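PDB 4EGV: acetyl-CoA acetyltransferase from Mycobacterium smegmatis, which probably acts as an acyltransferase, as a monomeric thiolase-like protein of the thiolase superfamily. Local coordinates for residues Arg18-Val23 against Gly127-Gly132; Asp69-Thr74 against Ala103-Ala108; Asn134-Ile139 against Ala274-Ser279; Tyr295-Ala300 against Ser421-Asp426. One frame throughout, in Å; residues are numbered along the deposited sequence.

Interaction 1 (Arg18-Val23 against Gly127-Gly132)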
# COMPACT_ATOMS: atom_id res chain seq x y z
N ARG A 18 7.85 19.44 -22.10
CA ARG A 18 7.47 18.03 -21.98
C ARG A 18 7.21 17.58 -20.53
O ARG A 18 6.71 16.48 -20.30
CB ARG A 18 8.52 17.13 -22.62
CG ARG A 18 8.27 16.83 -24.09
CD ARG A 18 9.47 17.23 -24.94
NE ARG A 18 9.90 16.13 -25.81
CZ ARG A 18 11.02 15.43 -25.62
NH1 ARG A 18 11.34 14.46 -26.46
NH2 ARG A 18 11.81 15.71 -24.60
N THR A 19 7.55 18.44 -19.57
CA THR A 19 7.38 18.13 -18.17
C THR A 19 5.91 17.80 -17.86
O THR A 19 5.01 18.52 -18.27
CB THR A 19 7.90 19.29 -17.31
OG1 THR A 19 9.26 19.57 -17.67
CG2 THR A 19 7.84 18.95 -15.82
N PRO A 20 5.67 16.67 -17.17
CA PRO A 20 4.35 16.20 -16.80
C PRO A 20 3.79 16.85 -15.54
O PRO A 20 4.47 17.01 -14.52
CB PRO A 20 4.56 14.72 -16.58
CG PRO A 20 5.93 14.62 -16.08
CD PRO A 20 6.71 15.69 -16.77
N VAL A 21 2.54 17.26 -15.64
CA VAL A 21 1.81 17.77 -14.50
C VAL A 21 0.49 17.02 -14.31
O VAL A 21 -0.20 16.66 -15.28
CB VAL A 21 1.60 19.31 -14.59
CG1 VAL A 21 2.85 20.03 -14.20
CG2 VAL A 21 1.15 19.74 -15.98
N ILE A 22 0.14 16.76 -13.05
CA ILE A 22 -1.24 16.37 -12.74
C ILE A 22 -2.18 17.58 -12.75
O ILE A 22 -1.93 18.56 -12.01
CB ILE A 22 -1.35 15.58 -11.44
CG1 ILE A 22 -0.60 14.28 -11.59
CG2 ILE A 22 -2.81 15.33 -11.08
CD1 ILE A 22 -0.67 13.40 -10.38
N VAL A 23 -3.19 17.53 -13.64
CA VAL A 23 -4.11 18.66 -13.84
C VAL A 23 -5.51 18.51 -13.29
O VAL A 23 -6.13 19.51 -12.94
CB VAL A 23 -4.15 19.22 -15.26
CG1 VAL A 23 -2.78 19.63 -15.66
CG2 VAL A 23 -4.75 18.22 -16.22
N GLY A 127 7.10 9.59 -16.63
CA GLY A 127 8.29 9.29 -17.43
C GLY A 127 8.07 9.26 -18.93
O GLY A 127 8.94 9.67 -19.66
N LYS A 128 6.92 8.78 -19.36
CA LYS A 128 6.62 8.65 -20.78
C LYS A 128 6.15 9.95 -21.35
O LYS A 128 6.32 10.19 -22.54
CB LYS A 128 5.58 7.56 -21.03
CG LYS A 128 6.14 6.15 -20.93
CD LYS A 128 5.05 5.11 -21.07
CE LYS A 128 5.65 3.72 -20.96
NZ LYS A 128 4.70 2.76 -21.57
N ILE A 129 5.55 10.79 -20.52
CA ILE A 129 5.20 12.13 -20.93
C ILE A 129 6.47 12.98 -21.07
O ILE A 129 6.54 13.78 -22.01
CB ILE A 129 4.16 12.81 -20.01
CG1 ILE A 129 2.74 12.35 -20.33
CG2 ILE A 129 4.22 14.33 -20.14
CD1 ILE A 129 1.77 12.52 -19.21
N ALA A 130 7.46 12.76 -20.22
CA ALA A 130 8.73 13.46 -20.24
C ALA A 130 9.57 13.20 -21.47
O ALA A 130 10.24 14.05 -21.95
CB ALA A 130 9.48 13.14 -19.03
N ALA A 131 9.48 12.01 -21.99
CA ALA A 131 10.07 11.64 -23.24
C ALA A 131 9.08 11.86 -24.39
O ALA A 131 8.06 12.47 -24.26
CB ALA A 131 10.50 10.23 -23.17
N GLY A 132 9.45 11.34 -25.56
CA GLY A 132 8.59 11.44 -26.73
C GLY A 132 7.70 10.23 -26.85
O GLY A 132 7.91 9.37 -27.71
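Two kinds of contact hold the start of strand 20-29 against the last turn of helix 117-130, and neither includes a hydrogen bond between Arg18-Val23 and Gly127-Gly132. The first is polar and loose. Arg18 points toward the helix end, and its chain, bent at chi2 (124°) and chi3, carries the guanidinium out over the carbonyls there. NH2 of Arg18 lies 3.5 Å from Ala130 O, but the angle is poor for a hydrogen bond and the oxygen sits over a guanidinium face. Ala131 C lies on a face of the same group, 4.0 Å from Arg18 NH1 and offset toward the rim. A positive charge beside this carbonyl end would be expected to be mildly favourable, although the group is exposed.

The second kind is apolar. Ile129 sets CG2 anti to its backbone N, and that branch touches Pro20, with CG2 3.6 Å from Pro20 CB. At another corner of the proline ring, Pro20 CD comes to 4.4 Å from Ala130 CB.

Trp427 packs on both Pro20 and Ala130, while Ile129 continues onto Met277 and Ser279 of strand 271-279. Val21 and Val23 bond through their backbones to that strand, and Ile22 bonds to Val294, so the end of helix 117-130 packs on the sheet where strand 20-29 begins.

Interaction 2 (Asp69-Thr74 against Ala103-Ala108)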
# COMPACT_ATOMS: atom_id res chain seq x y z
N ASP A 69 -4.81 10.48 -25.15
CA ASP A 69 -4.20 9.49 -25.99
C ASP A 69 -3.99 8.11 -25.30
O ASP A 69 -3.87 7.08 -25.99
CB ASP A 69 -2.92 10.02 -26.69
CG ASP A 69 -1.83 10.57 -25.70
OD1 ASP A 69 -1.23 9.83 -24.88
OD2 ASP A 69 -1.54 11.79 -25.78
N THR A 70 -3.97 8.10 -23.96
CA THR A 70 -3.87 6.84 -23.23
C THR A 70 -4.76 6.83 -22.02
O THR A 70 -4.81 7.81 -21.29
CB THR A 70 -2.45 6.56 -22.75
OG1 THR A 70 -1.57 6.79 -23.84
CG2 THR A 70 -2.32 5.12 -22.30
N VAL A 71 -5.45 5.71 -21.84
CA VAL A 71 -6.14 5.40 -20.60
C VAL A 71 -5.54 4.17 -19.95
O VAL A 71 -5.14 3.21 -20.60
CB VAL A 71 -7.67 5.24 -20.74
CG1 VAL A 71 -8.26 6.50 -21.24
CG2 VAL A 71 -8.03 4.11 -21.64
N ALA A 72 -5.46 4.22 -18.64
CA ALA A 72 -4.92 3.14 -17.92
C ALA A 72 -5.86 2.94 -16.74
O ALA A 72 -6.27 3.89 -16.08
CB ALA A 72 -3.49 3.46 -17.49
N GLY A 73 -6.23 1.69 -16.51
CA GLY A 73 -7.03 1.33 -15.36
C GLY A 73 -6.35 0.35 -14.43
O GLY A 73 -5.57 -0.53 -14.83
N THR A 74 -6.62 0.50 -13.14
CA THR A 74 -6.20 -0.53 -12.19
C THR A 74 -7.15 -1.73 -12.19
O THR A 74 -8.34 -1.62 -12.44
CB THR A 74 -6.03 -0.02 -10.75
OG1 THR A 74 -7.27 0.41 -10.22
CG2 THR A 74 -5.08 1.10 -10.71
N ALA A 103 -13.93 10.02 -24.88
CA ALA A 103 -12.54 9.84 -25.30
C ALA A 103 -12.43 8.72 -26.33
O ALA A 103 -13.24 7.78 -26.32
CB ALA A 103 -11.62 9.54 -24.09
N ASP A 104 -11.45 8.83 -27.23
CA ASP A 104 -11.12 7.73 -28.15
C ASP A 104 -9.58 7.59 -28.28
O ASP A 104 -8.98 8.03 -29.28
CB ASP A 104 -11.83 7.90 -29.51
CG ASP A 104 -11.64 6.65 -30.43
OD1 ASP A 104 -11.64 5.51 -29.91
OD2 ASP A 104 -11.49 6.82 -31.68
N PRO A 105 -8.94 7.01 -27.25
CA PRO A 105 -7.50 7.07 -27.13
C PRO A 105 -6.84 5.97 -27.89
O PRO A 105 -7.41 4.89 -28.02
CB PRO A 105 -7.27 6.88 -25.65
CG PRO A 105 -8.39 6.06 -25.19
CD PRO A 105 -9.57 6.34 -26.10
N ALA A 106 -5.64 6.23 -28.38
CA ALA A 106 -4.89 5.22 -29.11
C ALA A 106 -4.50 4.02 -28.18
O ALA A 106 -4.62 2.88 -28.58
CB ALA A 106 -3.66 5.86 -29.84
N HIS A 107 -4.05 4.26 -26.94
CA HIS A 107 -3.69 3.12 -26.07
C HIS A 107 -4.60 2.98 -24.87
O HIS A 107 -4.96 3.95 -24.24
CB HIS A 107 -2.21 3.15 -25.60
CG HIS A 107 -1.23 3.16 -26.72
ND1 HIS A 107 -0.91 2.02 -27.45
CD2 HIS A 107 -0.50 4.17 -27.27
CE1 HIS A 107 -0.02 2.32 -28.38
NE2 HIS A 107 0.24 3.62 -28.30
N ALA A 108 -4.99 1.75 -24.59
CA ALA A 108 -5.66 1.44 -23.35
C ALA A 108 -4.80 0.43 -22.56
O ALA A 108 -4.23 -0.49 -23.12
CB ALA A 108 -7.05 0.90 -23.63
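The His107 imidazole meets Thr70 at its edge, with Thr70 OG1 near the ring plane; no atom of Asp69-Thr74 lies over either face. What touches is the stem: Thr70 CG2, anti to its own backbone N, is 3.8 Å from His107 CB, and the two side chains cross obliquely. Thr70 OG1 has its main polar partner in the side chain of Asn134. As for the other flat group, Asp69 directs its CB away from Ala103-Ala108, and its carboxylate OD2 accepts the backbone N of Val136.

The backbones pair in parallel. His107 N gives a nearly straight bond to Asp69 O, 3.0 Å at 178°, and arrives almost along the C=O axis. Val71 N returns one to His107 O, also 3.0 Å, in the carbonyl plane. On the sheet face opposite Thr70 and His107, Val71 spreads its two methyls: CG1 reaches Pro105 CG at 4.0 Å, and CG2, in the crowded position between N and C, reaches Ala108 CB at 3.9 Å. Pro105 packs on Ala98 and Val71 on Pro94, both of helix 93-101.

That helix links the two parallel strands, making a beta-alpha-beta crossover at the outer edge of the thiolase fold's amino-terminal half, with 107-110 as the outermost strand.

Interaction 3 (Asn134-Ile139 against Ala274-Ser279)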
# COMPACT_ATOMS: atom_id res chain seq x y z
N ASN A 134 3.95 10.05 -24.80
CA ASN A 134 2.56 10.28 -24.56
C ASN A 134 2.37 11.75 -24.23
O ASN A 134 3.34 12.42 -23.95
CB ASN A 134 2.09 9.37 -23.44
CG ASN A 134 1.97 7.94 -23.87
OD1 ASN A 134 0.99 7.56 -24.41
ND2 ASN A 134 2.97 7.16 -23.62
N ASP A 135 1.14 12.25 -24.29
CA ASP A 135 0.85 13.67 -24.09
C ASP A 135 -0.26 13.96 -23.08
O ASP A 135 -0.17 14.78 -22.27
CB ASP A 135 0.48 14.33 -25.41
CG ASP A 135 1.65 14.53 -26.33
OD1 ASP A 135 2.62 15.14 -25.95
OD2 ASP A 135 1.59 14.08 -27.45
N VAL A 136 -1.35 13.27 -23.20
CA VAL A 136 -2.44 13.31 -22.23
C VAL A 136 -2.89 11.91 -21.80
O VAL A 136 -3.31 11.09 -22.62
CB VAL A 136 -3.66 14.10 -22.74
CG1 VAL A 136 -4.69 14.29 -21.63
CG2 VAL A 136 -3.23 15.42 -23.31
N VAL A 137 -2.82 11.66 -20.51
CA VAL A 137 -3.10 10.36 -19.98
C VAL A 137 -4.15 10.46 -18.90
O VAL A 137 -4.15 11.36 -18.10
CB VAL A 137 -1.80 9.73 -19.41
CG1 VAL A 137 -2.06 8.35 -18.74
CG2 VAL A 137 -0.73 9.62 -20.49
N LEU A 138 -5.06 9.51 -18.88
CA LEU A 138 -6.05 9.35 -17.81
C LEU A 138 -5.87 8.02 -17.09
O LEU A 138 -5.86 6.98 -17.68
CB LEU A 138 -7.50 9.48 -18.33
CG LEU A 138 -8.60 9.47 -17.27
CD1 LEU A 138 -8.43 10.66 -16.30
CD2 LEU A 138 -9.99 9.48 -17.86
N ILE A 139 -5.72 8.10 -15.77
CA ILE A 139 -5.62 6.95 -14.91
C ILE A 139 -6.88 6.83 -14.04
O ILE A 139 -7.45 7.83 -13.63
CB ILE A 139 -4.35 7.12 -14.08
CG1 ILE A 139 -3.12 6.92 -14.97
CG2 ILE A 139 -4.26 6.16 -12.90
CD1 ILE A 139 -1.86 7.52 -14.36
N ALA A 274 -9.80 8.97 -10.21
CA ALA A 274 -9.14 9.19 -11.48
C ALA A 274 -8.10 10.29 -11.39
O ALA A 274 -8.26 11.23 -10.64
CB ALA A 274 -10.15 9.50 -12.53
N LEU A 275 -7.02 10.15 -12.16
CA LEU A 275 -6.03 11.21 -12.29
C LEU A 275 -5.80 11.64 -13.74
O LEU A 275 -5.57 10.84 -14.60
CB LEU A 275 -4.68 10.81 -11.66
CG LEU A 275 -4.67 10.14 -10.28
CD1 LEU A 275 -3.37 9.41 -10.00
CD2 LEU A 275 -5.00 11.13 -9.18
N LEU A 276 -5.84 12.92 -13.98
CA LEU A 276 -5.57 13.44 -15.29
C LEU A 276 -4.22 14.13 -15.32
O LEU A 276 -3.95 15.02 -14.57
CB LEU A 276 -6.69 14.40 -15.67
CG LEU A 276 -6.77 15.04 -17.06
CD1 LEU A 276 -6.81 14.04 -18.27
CD2 LEU A 276 -7.94 16.00 -17.03
N MSE A 277 -3.37 13.69 -16.24
CA MSE A 277 -1.98 14.09 -16.30
C MSE A 277 -1.62 14.47 -17.71
O MSE A 277 -2.14 13.91 -18.67
CB MSE A 277 -1.15 12.91 -15.89
CG MSE A 277 0.29 13.24 -15.52
SE MSE A 277 1.29 11.59 -14.98
CE MSE A 277 -0.18 10.66 -14.12
N MSE A 278 -0.69 15.40 -17.84
CA MSE A 278 -0.40 16.04 -19.13
C MSE A 278 1.01 16.60 -19.15
O MSE A 278 1.61 16.84 -18.11
CB MSE A 278 -1.32 17.24 -19.32
CG MSE A 278 -2.53 17.08 -20.14
SE MSE A 278 -3.66 18.70 -20.03
CE MSE A 278 -2.53 19.66 -18.82
N SER A 279 1.51 16.88 -20.34
CA SER A 279 2.66 17.73 -20.53
C SER A 279 2.22 19.14 -20.29
O SER A 279 1.11 19.51 -20.59
CB SER A 279 3.25 17.56 -21.93
OG SER A 279 2.32 17.88 -22.93
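Five backbone hydrogen bonds join Asn134-Ile139 to Ala274-Ser279; the strand segments 136-139 and 274-279 run antiparallel at 168°. Val137 and Met277, a selenomethionine, bond both ways: Val137 N reaches Met277 O at 3.0 Å, nearly straight at 177°, and Met277 N answers to Val137 O. Ile139 and Leu275 form the next such pair. Here Leu275 N is 2.8 Å from Ile139 O but above the carbonyl plane, not on a lone pair. Just before strand 136-143 begins the ladder loosens: the bond from Ser279 N to Asp135 O is weak at 3.3 Å.

One face carries the hydrogen-bonded pairs. Ile139 CD1 meets CE of Met277 at 3.6 Å; the chains cross obliquely, Met277 running straight until it bends at chi3. The other face belongs to the non-hydrogen-bonded pairs. Val136 and Met278, also a selenomethionine, lie side by side pointing the same way, with Val136 CG2 3.6 Å from Met278 CG. Leu138 and Leu276, each with CG anti to the backbone N, lean across toward the partner strand: Leu138 CD1 is 4.2 Å from Leu276 CB, and Leu276 CD1 is 4.0 Å from Val136 CG1.

Helix 117-130 covers the Val137 face with Phe125 and Ile129. Ser279, its OG also hydrogen-bonded to Ser282 OG, N-caps helix 280-286, whose Ala283 packs on Met278. Strand 70-73 flanks 136-143, and 20-29 flanks 271-279.

Interaction 4 (Tyr295-Ala300 against Ser421-Asp426)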
# COMPACT_ATOMS: atom_id res chain seq x y z
N TYR A 295 3.32 19.06 -9.92
CA TYR A 295 4.45 18.26 -10.42
C TYR A 295 4.72 17.01 -9.60
O TYR A 295 4.59 16.99 -8.40
CB TYR A 295 5.73 19.13 -10.50
CG TYR A 295 5.53 20.35 -11.33
CD1 TYR A 295 6.02 20.39 -12.61
CD2 TYR A 295 4.82 21.45 -10.85
CE1 TYR A 295 5.84 21.48 -13.42
CE2 TYR A 295 4.61 22.53 -11.64
CZ TYR A 295 5.14 22.56 -12.95
OH TYR A 295 4.96 23.65 -13.79
N LEU A 296 5.06 15.94 -10.27
CA LEU A 296 5.54 14.78 -9.60
C LEU A 296 7.06 14.94 -9.44
O LEU A 296 7.84 14.59 -10.29
CB LEU A 296 5.12 13.53 -10.37
CG LEU A 296 5.61 12.18 -9.85
CD1 LEU A 296 5.32 11.97 -8.39
CD2 LEU A 296 4.99 11.08 -10.69
N ARG A 297 7.45 15.52 -8.32
CA ARG A 297 8.82 15.88 -8.11
C ARG A 297 9.72 14.72 -7.78
O ARG A 297 10.80 14.62 -8.31
CB ARG A 297 8.95 17.00 -7.07
CG ARG A 297 8.44 18.34 -7.58
CD ARG A 297 9.43 19.01 -8.56
NE ARG A 297 10.74 19.32 -7.96
CZ ARG A 297 11.03 20.43 -7.29
NH1 ARG A 297 10.14 21.38 -7.09
NH2 ARG A 297 12.23 20.60 -6.78
N GLY A 298 9.27 13.81 -6.93
CA GLY A 298 10.04 12.62 -6.65
C GLY A 298 9.28 11.35 -6.86
O GLY A 298 8.07 11.31 -6.81
N HIS A 299 10.03 10.29 -7.09
CA HIS A 299 9.42 9.00 -7.34
C HIS A 299 10.44 7.92 -7.18
O HIS A 299 11.60 8.17 -7.36
CB HIS A 299 8.83 8.97 -8.74
CG HIS A 299 9.60 9.77 -9.74
ND1 HIS A 299 10.58 9.23 -10.54
CD2 HIS A 299 9.53 11.08 -10.08
CE1 HIS A 299 11.08 10.17 -11.31
NE2 HIS A 299 10.47 11.30 -11.05
N ALA A 300 9.99 6.72 -6.78
CA ALA A 300 10.78 5.49 -6.85
C ALA A 300 9.85 4.28 -6.79
O ALA A 300 8.76 4.37 -6.26
CB ALA A 300 11.83 5.44 -5.77
N SER A 421 4.20 18.60 -5.61
CA SER A 421 4.32 20.04 -5.29
C SER A 421 3.92 20.93 -6.47
O SER A 421 4.01 20.54 -7.62
CB SER A 421 5.74 20.40 -4.91
OG SER A 421 5.81 21.75 -4.55
N THR A 422 3.49 22.14 -6.17
CA THR A 422 3.22 23.14 -7.20
C THR A 422 4.49 23.80 -7.76
O THR A 422 4.46 24.39 -8.84
CB THR A 422 2.32 24.25 -6.68
OG1 THR A 422 2.79 24.69 -5.40
CG2 THR A 422 0.88 23.78 -6.59
N GLU A 423 5.57 23.71 -6.99
CA GLU A 423 6.89 24.25 -7.35
C GLU A 423 7.46 23.54 -8.59
O GLU A 423 7.75 22.35 -8.53
CB GLU A 423 7.84 24.20 -6.14
CG GLU A 423 9.07 25.15 -6.20
CD GLU A 423 10.19 24.78 -5.19
OE1 GLU A 423 10.03 25.06 -3.97
OE2 GLU A 423 11.23 24.20 -5.62
N PRO A 424 7.70 24.22 -9.69
CA PRO A 424 7.99 23.55 -10.95
C PRO A 424 9.38 23.01 -11.14
O PRO A 424 10.33 23.55 -10.68
CB PRO A 424 7.75 24.67 -11.95
CG PRO A 424 6.96 25.60 -11.27
CD PRO A 424 7.42 25.62 -9.93
N ALA A 425 9.52 21.93 -11.87
CA ALA A 425 10.84 21.47 -12.23
C ALA A 425 10.78 20.53 -13.36
O ALA A 425 9.74 20.07 -13.71
CB ALA A 425 11.51 20.83 -11.11
N ASP A 426 11.94 20.24 -13.91
CA ASP A 426 12.08 19.28 -14.96
C ASP A 426 11.99 17.92 -14.36
O ASP A 426 12.43 17.71 -13.30
CB ASP A 426 13.46 19.41 -15.57
CG ASP A 426 13.52 20.39 -16.69
OD1 ASP A 426 12.69 21.28 -16.74
OD2 ASP A 426 14.42 20.28 -17.51
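Tyr295 is the tight, buried part of this contact. With CG anti to its carbonyl carbon (chi1 -56°), the ring is laid alongside Ser421-Ala425 and Pro424 closes on one face: Pro424 CA stands 3.6 Å from the Tyr295 ring centroid, only 12° off the normal, a CH-pi contact. Pro424 CB extends the cover to the phenol end, 3.5 Å from Tyr295 CZ, and Ala425 N lies over the same face nearer the rim. Ser421 O sits at the ring edge, in plane. That oxygen also takes the Tyr295 N-H at 2.8 Å, and Ser421 N returns a bond to Tyr295 O, the last antiparallel pair before the chain leaves strand 414-421.

An ST turn shapes the exit: Ser421 OG, which also hydrogen-bonds to Gln401 O, accepts from Glu423 N, 3.1 Å away. Separately, strand 294-303 carries a classic beta bulge, Arg297 and Gly298 both facing Ile419.

Looser is the side where Arg297 folds back, bent at chi2 and chi3. Its NH1 bonds to Glu423 O at 3.0 Å, from above that carbonyl's plane, and forms a salt bridge with Glu423 OE2, its hydrogen bond weak at 3.4 Å, the guanidinium and carboxylate planes 50° apart. Ala425 CB rests on a guanidinium face, 3.6 Å from Arg297 NE. Phe402 of strand 402-409 packs against Arg297, Ser421 and Glu423, and Glu423 itself is exposed to solvent.

In the fold
All four contacts reach one large mixed sheet. Interaction 2 forms its edge with strands 107-110 and 70-73; interaction 3 follows, centred 9 Å away, where Thr70 and Ala72 bond to Leu138. Interaction 1 lies 8 Å beyond by centres, strands 271-279 and 20-29 being neighbours. Interaction 4 comes next, its centre 11 Å from that of interaction 1, with Val21 and Thr19 packing on Tyr295. Along the chain, interaction 2 is nested within the loop closed by interaction 1; 3 and 4 open later. The order 107-110, 70-73, 136-143, 271-279, 20-29 is the 3-2-4-5-1 of a thiolase half, and interaction 4 belongs to the second half, strand 294-303 adjoining strand 20-29.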